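Local coordinates for protein novel immune-type receptor 11 (Ictalurus punctatus, PDB 2QTE) that probably acts as a cell-surface immune receptor of bony fish, its immunoglobulin V-type domain belonging to a family in which at least one receptor mediates allogeneic recognition, at residues L6-V11 and G106-F111; V17-S22 and L78-A83; Y35-G40 and G88-C93. The protein carries 1 engineered substitution. All blocks are in the same frame, centred on the assembly; numbering follows the deposited sequence.

Contact 1 of 3, residues L6-V11 and G106-F111; sequences LHVKTV and GTRLQF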
ATOM      1  N   LEU A   6       7.950  -8.645  -4.775  1.00 16.85           N
ATOM      2  CA  LEU A   6       6.758  -9.409  -4.650  1.00 19.22           C
ATOM      3  C   LEU A   6       7.008 -10.791  -5.221  1.00 19.70           C
ATOM      4  O   LEU A   6       7.758 -10.959  -6.177  1.00 16.87           O
ATOM      5  CB  LEU A   6       5.633  -8.777  -5.477  1.00 15.29           C
ATOM      6  CG  LEU A   6       5.182  -7.367  -5.152  1.00 17.04           C
ATOM      7  CD1 LEU A   6       4.123  -6.993  -6.212  1.00 13.10           C
ATOM      8  CD2 LEU A   6       4.614  -7.347  -3.729  1.00 21.09           C
ATOM      9  N   HIS A   7       6.359 -11.772  -4.620  1.00 21.06           N
ATOM     10  CA  HIS A   7       6.261 -13.109  -5.182  1.00 22.81           C
ATOM     11  C   HIS A   7       5.224 -13.064  -6.311  1.00 23.54           C
ATOM     12  O   HIS A   7       4.242 -12.375  -6.175  1.00 25.45           O
ATOM     13  CB  HIS A   7       5.759 -14.036  -4.078  1.00 23.68           C
ATOM     14  CG  HIS A   7       6.773 -14.316  -3.004  1.00 34.57           C
ATOM     15  ND1 HIS A   7       6.660 -13.817  -1.718  1.00 36.69           N
ATOM     16  CD2 HIS A   7       7.908 -15.063  -3.023  1.00 33.75           C
ATOM     17  CE1 HIS A   7       7.686 -14.242  -0.996  1.00 41.27           C
ATOM     18  NE2 HIS A   7       8.459 -14.994  -1.764  1.00 39.32           N
ATOM     19  N   VAL A   8       5.462 -13.746  -7.435  1.00 21.66           N
ATOM     20  CA  VAL A   8       4.467 -13.804  -8.499  1.00 22.73           C
ATOM     21  C   VAL A   8       3.842 -15.190  -8.500  1.00 26.55           C
ATOM     22  O   VAL A   8       4.554 -16.197  -8.509  1.00 25.77           O
ATOM     23  CB  VAL A   8       5.006 -13.436  -9.908  1.00 21.69           C
ATOM     24  CG1 VAL A   8       3.852 -13.375 -10.918  1.00 23.92           C
ATOM     25  CG2 VAL A   8       5.749 -12.090  -9.882  1.00 24.91           C
ATOM     26  N   LYS A   9       2.511 -15.240  -8.451  1.00 26.10           N
ATOM     27  CA  LYS A   9       1.795 -16.515  -8.387  1.00 20.01           C
ATOM     28  C   LYS A   9       0.817 -16.554  -9.538  1.00 19.24           C
ATOM     29  O   LYS A   9      -0.035 -15.665  -9.670  1.00 17.40           O
ATOM     30  CB  LYS A   9       1.063 -16.646  -7.059  1.00 27.24           C
ATOM     31  CG  LYS A   9       1.967 -17.113  -5.913  1.00 37.27           C
ATOM     32  CD  LYS A   9       1.266 -18.081  -4.963  1.00 38.81           C
ATOM     33  CE  LYS A   9       2.168 -18.442  -3.760  1.00 39.24           C
ATOM     34  NZ  LYS A   9       2.924 -19.735  -3.913  1.00 34.71           N
ATOM     35  N   THR A  10       0.985 -17.557 -10.396  1.00 21.49           N
ATOM     36  CA  THR A  10       0.129 -17.740 -11.561  1.00 22.38           C
ATOM     37  C   THR A  10      -0.738 -18.938 -11.326  1.00 25.35           C
ATOM     38  O   THR A  10      -0.241 -20.014 -11.061  1.00 29.89           O
ATOM     39  CB  THR A  10       0.938 -17.971 -12.827  1.00 23.23           C
ATOM     40  OG1 THR A  10       1.969 -16.982 -12.916  1.00 28.92           O
ATOM     41  CG2 THR A  10       0.037 -17.883 -14.044  1.00 30.34           C
ATOM     42  N   VAL A  11      -2.045 -18.736 -11.400  1.00 28.41           N
ATOM     43  CA  VAL A  11      -3.008 -19.753 -11.058  1.00 28.89           C
ATOM     44  C   VAL A  11      -4.060 -19.832 -12.166  1.00 30.95           C
ATOM     45  O   VAL A  11      -4.233 -18.878 -12.927  1.00 26.73           O
ATOM     46  CB  VAL A  11      -3.709 -19.458  -9.691  1.00 29.12           C
ATOM     47  CG1 VAL A  11      -2.684 -19.334  -8.543  1.00 29.12           C
ATOM     48  CG2 VAL A  11      -4.613 -18.205  -9.774  1.00 19.38           C
ATOM     49  N   GLY A 106       4.781  -9.531  -0.233  1.00 17.49           N
ATOM     50  CA  GLY A 106       3.543  -9.411  -1.005  1.00 15.71           C
ATOM     51  C   GLY A 106       3.550 -10.340  -2.180  1.00 18.45           C
ATOM     52  O   GLY A 106       4.585 -10.905  -2.522  1.00 22.06           O
ATOM     53  N   THR A 107       2.399 -10.483  -2.828  1.00 16.34           N
ATOM     54  CA  THR A 107       2.267 -11.418  -3.924  1.00 15.68           C
ATOM     55  C   THR A 107       1.436 -10.736  -4.957  1.00 12.80           C
ATOM     56  O   THR A 107       0.457 -10.091  -4.651  1.00 14.69           O
ATOM     57  CB  THR A 107       1.551 -12.717  -3.461  1.00 16.16           C
ATOM     58  OG1 THR A 107       2.405 -13.417  -2.561  1.00 23.07           O
ATOM     59  CG2 THR A 107       1.226 -13.642  -4.630  1.00 17.36           C
ATOM     60  N   ARG A 108       1.842 -10.892  -6.203  1.00 14.69           N
ATOM     61  CA  ARG A 108       1.043 -10.472  -7.314  1.00 16.09           C
ATOM     62  C   ARG A 108       0.388 -11.735  -7.862  1.00 14.74           C
ATOM     63  O   ARG A 108       1.066 -12.587  -8.419  1.00 18.29           O
ATOM     64  CB  ARG A 108       1.899  -9.870  -8.399  1.00 19.55           C
ATOM     65  CG  ARG A 108       1.007  -9.426  -9.610  1.00 24.20           C
ATOM     66  CD  ARG A 108       1.673  -8.293 -10.409  1.00 23.81           C
ATOM     67  NE  ARG A 108       3.008  -8.711 -10.846  1.00 29.38           N
ATOM     68  CZ  ARG A 108       3.240  -9.517 -11.881  1.00 24.76           C
ATOM     69  NH1 ARG A 108       2.249  -9.990 -12.618  1.00 29.25           N
ATOM     70  NH2 ARG A 108       4.473  -9.834 -12.188  1.00 30.24           N
ATOM     71  N   LEU A 109      -0.911 -11.850  -7.660  1.00 13.72           N
ATOM     72  CA  LEU A 109      -1.655 -13.008  -8.088  1.00 16.08           C
ATOM     73  C   LEU A 109      -2.239 -12.734  -9.450  1.00 17.38           C
ATOM     74  O   LEU A 109      -2.957 -11.750  -9.665  1.00 17.16           O
ATOM     75  CB  LEU A 109      -2.746 -13.345  -7.048  1.00 14.73           C
ATOM     76  CG  LEU A 109      -3.556 -14.638  -7.259  1.00 11.83           C
ATOM     77  CD1 LEU A 109      -2.716 -15.871  -6.889  1.00 20.31           C
ATOM     78  CD2 LEU A 109      -4.824 -14.568  -6.415  1.00 11.80           C
ATOM     79  N   GLN A 110      -1.935 -13.625 -10.392  1.00 21.40           N
ATOM     80  CA  GLN A 110      -2.340 -13.386 -11.757  1.00 20.15           C
ATOM     81  C   GLN A 110      -2.843 -14.668 -12.383  1.00 20.67           C
ATOM     82  O   GLN A 110      -2.549 -15.781 -11.936  1.00 17.81           O
ATOM     83  CB  GLN A 110      -1.163 -12.840 -12.583  1.00 19.18           C
ATOM     84  CG  GLN A 110      -0.160 -13.927 -12.987  1.00 23.01           C
ATOM     85  CD  GLN A 110       0.988 -13.391 -13.811  1.00 26.09           C
ATOM     86  OE1 GLN A 110       0.889 -12.297 -14.371  1.00 20.67           O
ATOM     87  NE2 GLN A 110       2.095 -14.158 -13.873  1.00 21.84           N
ATOM     88  N   PHE A 111      -3.639 -14.461 -13.410  1.00 24.45           N
ATOM     89  CA  PHE A 111      -4.038 -15.517 -14.278  1.00 28.16           C
ATOM     90  C   PHE A 111      -3.364 -15.383 -15.643  1.00 33.70           C
ATOM     91  O   PHE A 111      -2.815 -14.307 -15.959  1.00 36.82           O
ATOM     92  CB  PHE A 111      -5.542 -15.461 -14.387  1.00 28.98           C
ATOM     93  CG  PHE A 111      -6.246 -15.748 -13.069  1.00 30.97           C
ATOM     94  CD1 PHE A 111      -6.830 -16.990 -12.834  1.00 30.63           C
ATOM     95  CD2 PHE A 111      -6.309 -14.770 -12.066  1.00 30.96           C
ATOM     96  CE1 PHE A 111      -7.481 -17.249 -11.620  1.00 31.75           C
ATOM     97  CE2 PHE A 111      -6.952 -15.022 -10.851  1.00 33.06           C
ATOM     98  CZ  PHE A 111      -7.541 -16.264 -10.630  1.00 27.93           C
ATOM     99  OXT PHE A 111      -3.421 -16.404 -16.360  1.00 31.80           O
TER
HETATM  100  O   HOH W   1      -4.266 -19.146 -15.358  1.00 36.33           O
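Q110 and T10 meet through their torsions: Q110 CG sits between its backbone N and carbonyl carbon (chi1 77°), while T10 OG1 lies anti to its own carbonyl carbon. Beyond CG the Q110 chain runs on extended, bringing its amide to T10, where NE2 of Q110 donates to OG1 of T10 at 3.0 Å, with the hydroxyl close to the amide plane and an N-H...O angle of 164°. The same NE2 packs against V8 CG1 at 3.5 Å. R108 runs beside V8, and V8 CG1 lies over one face of its guanidinium, offset toward the rim; NH1 adds a weak bond to OE1 of Q110.

L109 shares the other face of the sheet with H7, K9 and T107. Just past the end of strand 7-10, V11 CG1 touches L109 CD1 at 3.8 Å, the two side chains crossing at about a right angle. V11 CG2 lies over the F111 ring, 3.8 Å from its centroid and 22° off the normal, a CH-pi contact.

Five backbone hydrogen bonds set the parallel register, among them R108 N to H7 O at 2.8 Å and K9 N to R108 O at 3.0 Å. L109 and T107 also touch V17 and M19 of the facing sheet. Pairing of an N-terminal edge strand with the last strand in parallel is the A'-G arrangement of the immunoglobulin V-set domain.

Contact 2 of 3, residues V17-S22 and L78-A83; sequences VTMECS and LNIIGA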
ATOM      1  N   VAL A  17      -4.968 -21.532  -3.531  1.00 20.79           N
ATOM      2  CA  VAL A  17      -3.728 -20.812  -3.382  1.00 25.21           C
ATOM      3  C   VAL A  17      -3.502 -20.281  -1.963  1.00 21.17           C
ATOM      4  O   VAL A  17      -4.450 -19.941  -1.248  1.00 17.88           O
ATOM      5  CB  VAL A  17      -3.568 -19.696  -4.467  1.00 33.48           C
ATOM      6  CG1 VAL A  17      -4.823 -18.838  -4.609  1.00 29.99           C
ATOM      7  CG2 VAL A  17      -2.335 -18.819  -4.170  1.00 36.70           C
ATOM      8  N   THR A  18      -2.231 -20.221  -1.578  1.00 21.06           N
ATOM      9  CA  THR A  18      -1.796 -19.584  -0.312  1.00 19.70           C
ATOM     10  C   THR A  18      -0.725 -18.531  -0.554  1.00 20.11           C
ATOM     11  O   THR A  18       0.269 -18.817  -1.196  1.00 21.79           O
ATOM     12  CB  THR A  18      -1.280 -20.651   0.617  1.00 20.99           C
ATOM     13  OG1 THR A  18      -2.373 -21.541   0.913  1.00 20.16           O
ATOM     14  CG2 THR A  18      -0.698 -20.040   1.903  1.00 17.14           C
ATOM     15  N   MET A  19      -0.958 -17.301  -0.100  1.00 18.58           N
ATOM     16  CA  MET A  19       0.073 -16.257  -0.169  1.00 20.45           C
ATOM     17  C   MET A  19       0.613 -16.052   1.242  1.00 19.48           C
ATOM     18  O   MET A  19      -0.132 -15.904   2.185  1.00 17.70           O
ATOM     19  CB  MET A  19      -0.487 -14.965  -0.750  1.00 15.72           C
ATOM     20  CG  MET A  19      -1.157 -15.183  -2.041  1.00 15.28           C
ATOM     21  SD  MET A  19      -1.994 -13.788  -2.789  1.00 16.62           S
ATOM     22  CE  MET A  19      -3.650 -13.878  -2.064  1.00 11.73           C
ATOM     23  N   GLU A  20       1.922 -16.033   1.362  1.00 22.11           N
ATOM     24  CA  GLU A  20       2.605 -16.155   2.620  1.00 26.87           C
ATOM     25  C   GLU A  20       3.055 -14.815   3.209  1.00 28.66           C
ATOM     26  O   GLU A  20       3.380 -13.896   2.478  1.00 27.00           O
ATOM     27  CB  GLU A  20       3.831 -17.023   2.392  1.00 35.09           C
ATOM     28  CG  GLU A  20       3.552 -18.523   2.312  1.00 44.89           C
ATOM     29  CD  GLU A  20       3.480 -19.046   0.894  1.00 52.69           C
ATOM     30  OE1 GLU A  20       2.909 -20.155   0.695  1.00 53.97           O
ATOM     31  OE2 GLU A  20       3.992 -18.357  -0.024  1.00 52.01           O
ATOM     32  N   CYS A  21       3.038 -14.707   4.529  1.00 26.01           N
ATOM     33  CA  CYS A  21       3.633 -13.590   5.232  1.00 26.14           C
ATOM     34  C   CYS A  21       4.158 -14.159   6.547  1.00 27.87           C
ATOM     35  O   CYS A  21       3.411 -14.807   7.263  1.00 29.23           O
ATOM     36  CB  CYS A  21       2.592 -12.527   5.520  1.00 25.40           C
ATOM     37  SG  CYS A  21       3.168 -11.087   6.479  1.00 25.85           S
ATOM     38  N   SER A  22       5.432 -13.937   6.866  1.00 30.90           N
ATOM     39  CA  SER A  22       5.982 -14.469   8.123  1.00 35.82           C
ATOM     40  C   SER A  22       5.628 -13.598   9.326  1.00 38.41           C
ATOM     41  O   SER A  22       5.397 -12.388   9.208  1.00 38.77           O
ATOM     42  CB  SER A  22       7.488 -14.752   8.014  1.00 41.56           C
ATOM     43  OG  SER A  22       8.028 -15.240   9.245  1.00 45.36           O
ATOM     44  N   LEU A  78      -2.457 -16.081   3.807  1.00 13.91           N
ATOM     45  CA  LEU A  78      -3.789 -15.903   3.281  1.00 15.11           C
ATOM     46  C   LEU A  78      -4.089 -17.062   2.286  1.00 16.05           C
ATOM     47  O   LEU A  78      -3.292 -17.307   1.409  1.00 19.47           O
ATOM     48  CB  LEU A  78      -3.802 -14.529   2.596  1.00 16.69           C
ATOM     49  CG  LEU A  78      -5.068 -13.943   1.973  1.00 26.99           C
ATOM     50  CD1 LEU A  78      -6.183 -13.822   2.986  1.00 21.69           C
ATOM     51  CD2 LEU A  78      -4.692 -12.578   1.379  1.00 23.02           C
ATOM     52  N   ASN A  79      -5.201 -17.783   2.431  1.00 14.19           N
ATOM     53  CA  ASN A  79      -5.558 -18.848   1.490  1.00 15.70           C
ATOM     54  C   ASN A  79      -6.817 -18.470   0.700  1.00 16.26           C
ATOM     55  O   ASN A  79      -7.654 -17.721   1.189  1.00 16.79           O
ATOM     56  CB  ASN A  79      -5.887 -20.119   2.222  1.00 13.84           C
ATOM     57  CG  ASN A  79      -4.928 -20.411   3.347  1.00 16.62           C
ATOM     58  OD1 ASN A  79      -3.743 -20.560   3.089  1.00 14.15           O
ATOM     59  ND2 ASN A  79      -5.423 -20.500   4.582  1.00 15.94           N
ATOM     60  N   ILE A  80      -6.918 -18.972  -0.524  1.00 15.60           N
ATOM     61  CA  ILE A  80      -8.167 -18.942  -1.301  1.00 18.08           C
ATOM     62  C   ILE A  80      -8.470 -20.374  -1.739  1.00 15.75           C
ATOM     63  O   ILE A  80      -7.575 -21.045  -2.258  1.00 15.51           O
ATOM     64  CB  ILE A  80      -8.086 -18.089  -2.590  1.00 18.49           C
ATOM     65  CG1 ILE A  80      -7.558 -16.667  -2.336  1.00 19.88           C
ATOM     66  CG2 ILE A  80      -9.463 -17.917  -3.161  1.00 17.79           C
ATOM     67  CD1 ILE A  80      -6.070 -16.585  -2.033  1.00 37.27           C
ATOM     68  N   ILE A  81      -9.697 -20.862  -1.510  1.00 14.36           N
ATOM     69  CA  ILE A  81     -10.055 -22.165  -2.071  1.00 16.34           C
ATOM     70  C   ILE A  81     -10.915 -21.853  -3.315  1.00 17.72           C
ATOM     71  O   ILE A  81     -11.938 -21.187  -3.208  1.00 17.82           O
ATOM     72  CB  ILE A  81     -10.648 -23.177  -1.015  1.00 18.43           C
ATOM     73  CG1 ILE A  81      -9.519 -23.657  -0.052  1.00 17.41           C
ATOM     74  CG2 ILE A  81     -11.179 -24.496  -1.700  1.00 17.38           C
ATOM     75  CD1 ILE A  81     -10.009 -24.288   1.251  1.00 23.00           C
ATOM     76  N   GLY A  82     -10.495 -22.290  -4.490  1.00 20.46           N
ATOM     77  CA  GLY A  82     -11.295 -22.039  -5.709  1.00 21.27           C
ATOM     78  C   GLY A  82     -11.181 -20.634  -6.265  1.00 19.35           C
ATOM     79  O   GLY A  82     -12.179 -19.908  -6.331  1.00 22.66           O
ATOM     80  N   ALA A  83      -9.964 -20.251  -6.683  1.00 20.92           N
ATOM     81  CA  ALA A  83      -9.661 -18.894  -7.244  1.00 20.16           C
ATOM     82  C   ALA A  83     -10.562 -18.445  -8.410  1.00 24.86           C
ATOM     83  O   ALA A  83     -10.938 -19.268  -9.276  1.00 27.30           O
ATOM     84  CB  ALA A  83      -8.192 -18.845  -7.664  1.00 19.16           C
TER
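V17 and I80 lie side by side and point the same way, into the interior of the domain, and M19 and L78 do likewise at the next hydrogen-bonded pair. Within the first couple, V17 CG1, placed between the backbone N and the carbonyl carbon, meets I80 CD1 at 3.6 Å. M19 crosses obliquely toward I80: its chain is extended at chi2 and then bends at chi3 (-88°), which carries the terminal methyl CE to I80 CD1 at 3.6 Å and to L78 CD2 at 3.8 Å. One methyl of I80 is therefore shared by V17 and M19, and V17, I80, M19 and L78 form a continuous apolar patch. That patch packs against the opposite sheet, where V17 touches L109, M19 touches T107 and L78 touches W34.

On the other face T18 and N79 also run alongside each other, as the non-hydrogen-bonded pair, with CA atoms 4.2 Å apart. Here the meeting is polar. OG1 of T18 donates to OD1 of N79 at 2.8 Å, approaching at a C=O...O angle of 134° and somewhat tilted from the carbonyl plane. The amide's other end is satisfied by S68 OG on strand 67-71, so N79 spans between its two neighbouring strands.

The backbone confirms the register with reciprocal bonds in both flanking pairs: V17 N to I80 O is 2.9 Å, I80 N to V17 O 2.7 Å, and M19 N to L78 O and L78 N to M19 O are both 2.8 Å. The strand axes stand at 162°, close to antiparallel. Just beyond the pairing, C21 forms its disulfide with C93. Apolar residues turned inward and polar ones outward fit the B-E strand pair of an immunoglobulin V-set sandwich, an assignment resting on strand order and the intersheet disulfide.

Contact 3 of 3, residues Y35-G40 and G88-C93; sequences YRQSFG and GGEYFC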
ATOM      1  N   TYR A  35      -3.157  -6.108   2.878  1.00 10.95           N
ATOM      2  CA  TYR A  35      -3.875  -5.086   2.124  1.00 12.77           C
ATOM      3  C   TYR A  35      -4.011  -5.664   0.756  1.00 12.33           C
ATOM      4  O   TYR A  35      -3.161  -6.406   0.350  1.00 13.75           O
ATOM      5  CB  TYR A  35      -3.063  -3.788   2.066  1.00 11.64           C
ATOM      6  CG  TYR A  35      -3.094  -3.106   3.383  1.00 15.73           C
ATOM      7  CD1 TYR A  35      -2.430  -3.661   4.490  1.00 15.19           C
ATOM      8  CD2 TYR A  35      -3.823  -1.954   3.561  1.00 16.95           C
ATOM      9  CE1 TYR A  35      -2.492  -3.053   5.723  1.00 15.67           C
ATOM     10  CE2 TYR A  35      -3.908  -1.349   4.799  1.00 17.45           C
ATOM     11  CZ  TYR A  35      -3.232  -1.917   5.860  1.00 19.19           C
ATOM     12  OH  TYR A  35      -3.316  -1.316   7.063  1.00 17.89           O
ATOM     13  N   ARG A  36      -5.044  -5.260   0.026  1.00 14.23           N
ATOM     14  CA  ARG A  36      -5.284  -5.800  -1.288  1.00 13.96           C
ATOM     15  C   ARG A  36      -5.442  -4.634  -2.266  1.00 15.05           C
ATOM     16  O   ARG A  36      -6.157  -3.658  -1.949  1.00 16.87           O
ATOM     17  CB  ARG A  36      -6.574  -6.619  -1.234  1.00 14.94           C
ATOM     18  CG  ARG A  36      -7.054  -7.190  -2.543  1.00 17.98           C
ATOM     19  CD  ARG A  36      -8.431  -7.904  -2.316  1.00 17.50           C
ATOM     20  NE  ARG A  36      -8.940  -8.432  -3.592  1.00 21.97           N
ATOM     21  CZ  ARG A  36      -9.968  -9.277  -3.694  1.00 19.92           C
ATOM     22  NH1 ARG A  36     -10.610  -9.658  -2.610  1.00 15.32           N
ATOM     23  NH2 ARG A  36     -10.375  -9.717  -4.900  1.00 19.69           N
ATOM     24  N   GLN A  37      -4.796  -4.728  -3.446  1.00 11.99           N
ATOM     25  CA  GLN A  37      -4.964  -3.705  -4.461  1.00 13.10           C
ATOM     26  C   GLN A  37      -5.405  -4.394  -5.728  1.00 18.00           C
ATOM     27  O   GLN A  37      -4.629  -5.153  -6.298  1.00 15.71           O
ATOM     28  CB  GLN A  37      -3.629  -3.003  -4.768  1.00  9.86           C
ATOM     29  CG  GLN A  37      -3.802  -1.783  -5.695  1.00 14.19           C
ATOM     30  CD  GLN A  37      -2.547  -1.402  -6.414  1.00 13.10           C
ATOM     31  OE1 GLN A  37      -1.514  -2.035  -6.225  1.00 13.48           O
ATOM     32  NE2 GLN A  37      -2.631  -0.369  -7.266  1.00 11.45           N
ATOM     33  N   SER A  38      -6.606  -4.084  -6.222  1.00 17.63           N
ATOM     34  CA  SER A  38      -6.937  -4.537  -7.559  1.00 17.64           C
ATOM     35  C   SER A  38      -6.231  -3.634  -8.562  1.00 19.12           C
ATOM     36  O   SER A  38      -5.942  -2.463  -8.264  1.00 17.31           O
ATOM     37  CB  SER A  38      -8.454  -4.478  -7.791  1.00 13.05           C
ATOM     38  OG  SER A  38      -9.109  -5.355  -6.878  1.00 22.93           O
ATOM     39  N   PHE A  39      -5.996  -4.141  -9.776  1.00 17.71           N
ATOM     40  CA  PHE A  39      -5.352  -3.308 -10.780  1.00 17.98           C
ATOM     41  C   PHE A  39      -6.042  -1.937 -11.020  1.00 19.59           C
ATOM     42  O   PHE A  39      -7.266  -1.868 -11.171  1.00 15.54           O
ATOM     43  CB  PHE A  39      -5.205  -4.074 -12.095  1.00 19.06           C
ATOM     44  CG  PHE A  39      -4.226  -3.453 -13.033  1.00 20.47           C
ATOM     45  CD1 PHE A  39      -4.657  -2.551 -14.002  1.00 17.53           C
ATOM     46  CD2 PHE A  39      -2.865  -3.757 -12.949  1.00 19.07           C
ATOM     47  CE1 PHE A  39      -3.753  -1.956 -14.869  1.00 15.34           C
ATOM     48  CE2 PHE A  39      -1.948  -3.176 -13.823  1.00 15.98           C
ATOM     49  CZ  PHE A  39      -2.412  -2.263 -14.798  1.00 16.25           C
ATOM     50  N   GLY A  40      -5.241  -0.862 -11.081  1.00 16.43           N
ATOM     51  CA  GLY A  40      -5.770   0.510 -11.337  1.00 17.93           C
ATOM     52  C   GLY A  40      -6.535   1.157 -10.184  1.00 18.65           C
ATOM     53  O   GLY A  40      -7.073   2.248 -10.345  1.00 14.94           O
ATOM     54  N   GLY A  88      -7.542 -11.799  -8.780  1.00 18.56           N
ATOM     55  CA  GLY A  88      -6.253 -11.292  -9.313  1.00 14.01           C
ATOM     56  C   GLY A  88      -5.914  -9.925  -8.702  1.00 13.09           C
ATOM     57  O   GLY A  88      -6.784  -9.156  -8.419  1.00 13.77           O
ATOM     58  N   GLY A  89      -4.642  -9.627  -8.464  1.00 11.33           N
ATOM     59  CA  GLY A  89      -4.277  -8.298  -7.955  1.00 11.25           C
ATOM     60  C   GLY A  89      -3.052  -8.420  -7.084  1.00 12.83           C
ATOM     61  O   GLY A  89      -2.405  -9.456  -7.100  1.00 12.93           O
ATOM     62  N   GLU A  90      -2.750  -7.385  -6.300  1.00 11.69           N
ATOM     63  CA  GLU A  90      -1.556  -7.479  -5.446  1.00 15.96           C
ATOM     64  C   GLU A  90      -1.999  -7.455  -3.997  1.00 16.35           C
ATOM     65  O   GLU A  90      -2.964  -6.768  -3.650  1.00 14.84           O
ATOM     66  CB  GLU A  90      -0.514  -6.395  -5.785  1.00 11.47           C
ATOM     67  CG  GLU A  90      -0.199  -6.297  -7.294  1.00 12.99           C
ATOM     68  CD  GLU A  90       0.909  -5.350  -7.681  1.00 12.16           C
ATOM     69  OE1 GLU A  90       0.926  -4.172  -7.223  1.00 11.62           O
ATOM     70  OE2 GLU A  90       1.756  -5.771  -8.494  1.00 13.94           O
ATOM     71  N   TYR A  91      -1.289  -8.228  -3.166  1.00 13.91           N
ATOM     72  CA  TYR A  91      -1.611  -8.375  -1.781  1.00 11.55           C
ATOM     73  C   TYR A  91      -0.315  -8.147  -1.028  1.00 13.35           C
ATOM     74  O   TYR A  91       0.690  -8.844  -1.270  1.00 12.56           O
ATOM     75  CB  TYR A  91      -2.141  -9.795  -1.467  1.00 14.37           C
ATOM     76  CG  TYR A  91      -3.461 -10.148  -2.165  1.00 11.71           C
ATOM     77  CD1 TYR A  91      -3.500 -10.461  -3.541  1.00 15.96           C
ATOM     78  CD2 TYR A  91      -4.654 -10.202  -1.443  1.00 15.42           C
ATOM     79  CE1 TYR A  91      -4.742 -10.785  -4.192  1.00 15.11           C
ATOM     80  CE2 TYR A  91      -5.887 -10.571  -2.073  1.00 18.12           C
ATOM     81  CZ  TYR A  91      -5.913 -10.853  -3.427  1.00 18.13           C
ATOM     82  OH  TYR A  91      -7.133 -11.197  -4.015  1.00 16.74           O
ATOM     83  N   PHE A  92      -0.371  -7.199  -0.110  1.00 12.73           N
ATOM     84  CA  PHE A  92       0.801  -6.744   0.629  1.00 14.36           C
ATOM     85  C   PHE A  92       0.546  -7.022   2.108  1.00 15.83           C
ATOM     86  O   PHE A  92      -0.514  -6.696   2.623  1.00 13.72           O
ATOM     87  CB  PHE A  92       0.978  -5.215   0.476  1.00 15.88           C
ATOM     88  CG  PHE A  92       0.854  -4.698  -0.925  1.00 15.27           C
ATOM     89  CD1 PHE A  92       1.734  -5.141  -1.934  1.00 13.11           C
ATOM     90  CD2 PHE A  92      -0.142  -3.776  -1.247  1.00 14.49           C
ATOM     91  CE1 PHE A  92       1.655  -4.666  -3.227  1.00 15.91           C
ATOM     92  CE2 PHE A  92      -0.288  -3.293  -2.606  1.00 13.81           C
ATOM     93  CZ  PHE A  92       0.632  -3.715  -3.589  1.00 13.33           C
ATOM     94  N   CYS A  93       1.525  -7.595   2.792  1.00 15.48           N
ATOM     95  CA  CYS A  93       1.438  -7.839   4.203  1.00 12.23           C
ATOM     96  C   CYS A  93       2.258  -6.768   4.878  1.00 13.14           C
ATOM     97  O   CYS A  93       3.391  -6.561   4.544  1.00 17.81           O
ATOM     98  CB  CYS A  93       1.996  -9.218   4.527  1.00 15.02           C
ATOM     99  SG  CYS A  93       1.705  -9.732   6.189  1.00 21.50           S
TER
HETATM  100  O   HOH W   2      -7.958  -7.980  -6.252  1.00 20.35           O
HETATM  101  O   HOH W   3      -7.002  -6.723 -10.007  1.00 17.41           O
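The C and F strands of the immunoglobulin V-set fold pair here in the larger sheet, and R36 and Y91 mark the inner face of that pairing. R36 is extended from CG to NE, with CG anti to the backbone N (chi1 176°), and runs alongside the Y91 side chain. Its CG contributes an off-centre CH-pi contact, 4.1 Å from the Y91 ring centroid. Farther out, Y91 OH sits over one face of the guanidinium, 3.3 Å from R36 NE; the angle is too poor for a hydrogen bond, and the hydroxyl is instead bonded to D87 O. NE of R36 turns to a water in the guanidinium plane, which donates to G88 O and so bridges the two segments.

The opposite face carries Y35, Q37, E90 and F92. OE1 of Q37 lies at the edge of the F92 ring, near its plane, 3.8 Å from CZ. Q37 and E90 lie side by side, but their OE1 atoms, both acceptors, make no bond; E90 OE1 accepts from NE2 of Q37 of the second subunit, and Q37 NE2 also reaches K41 O.

Two hydrogen-bonded residue pairs hold the strands together: Y35 N to F92 O at 2.7 Å with F92 N to Y35 O at 2.9 Å, and Q37 N to E90 O at 2.7 Å with E90 N to Q37 O at 2.9 Å. The Y35 hydroxyl bonds to I101 N of the second subunit. Reciprocal Q37-E90 hydrogen bonds across the two copies, with Q37 packed on Q37 of the second subunit, resemble in general mode the V-domain pairing of antibodies and T-cell receptors.

In the fold
Contact 2 is the buried one, with apolar side chains on its inner face; contacts 1 and 3 are partly buried, and both reach the second subunit. Contacts 1 and 3 belong to one mixed sheet, as T107 N and L109 N meet Y91 O and G89 O in probable hydrogen bonds; contact 2 lies in the facing three-stranded sheet. The sandwich closes where M19 of contact 2 packs on T107 of contact 1 and Y91 of contact 3, and where the C21-C93 disulfide joins contacts 2 and 3. Pairing is parallel in contact 1 but antiparallel in the others, and in contact 3 waters bridge the segments beside a polar intersubunit face.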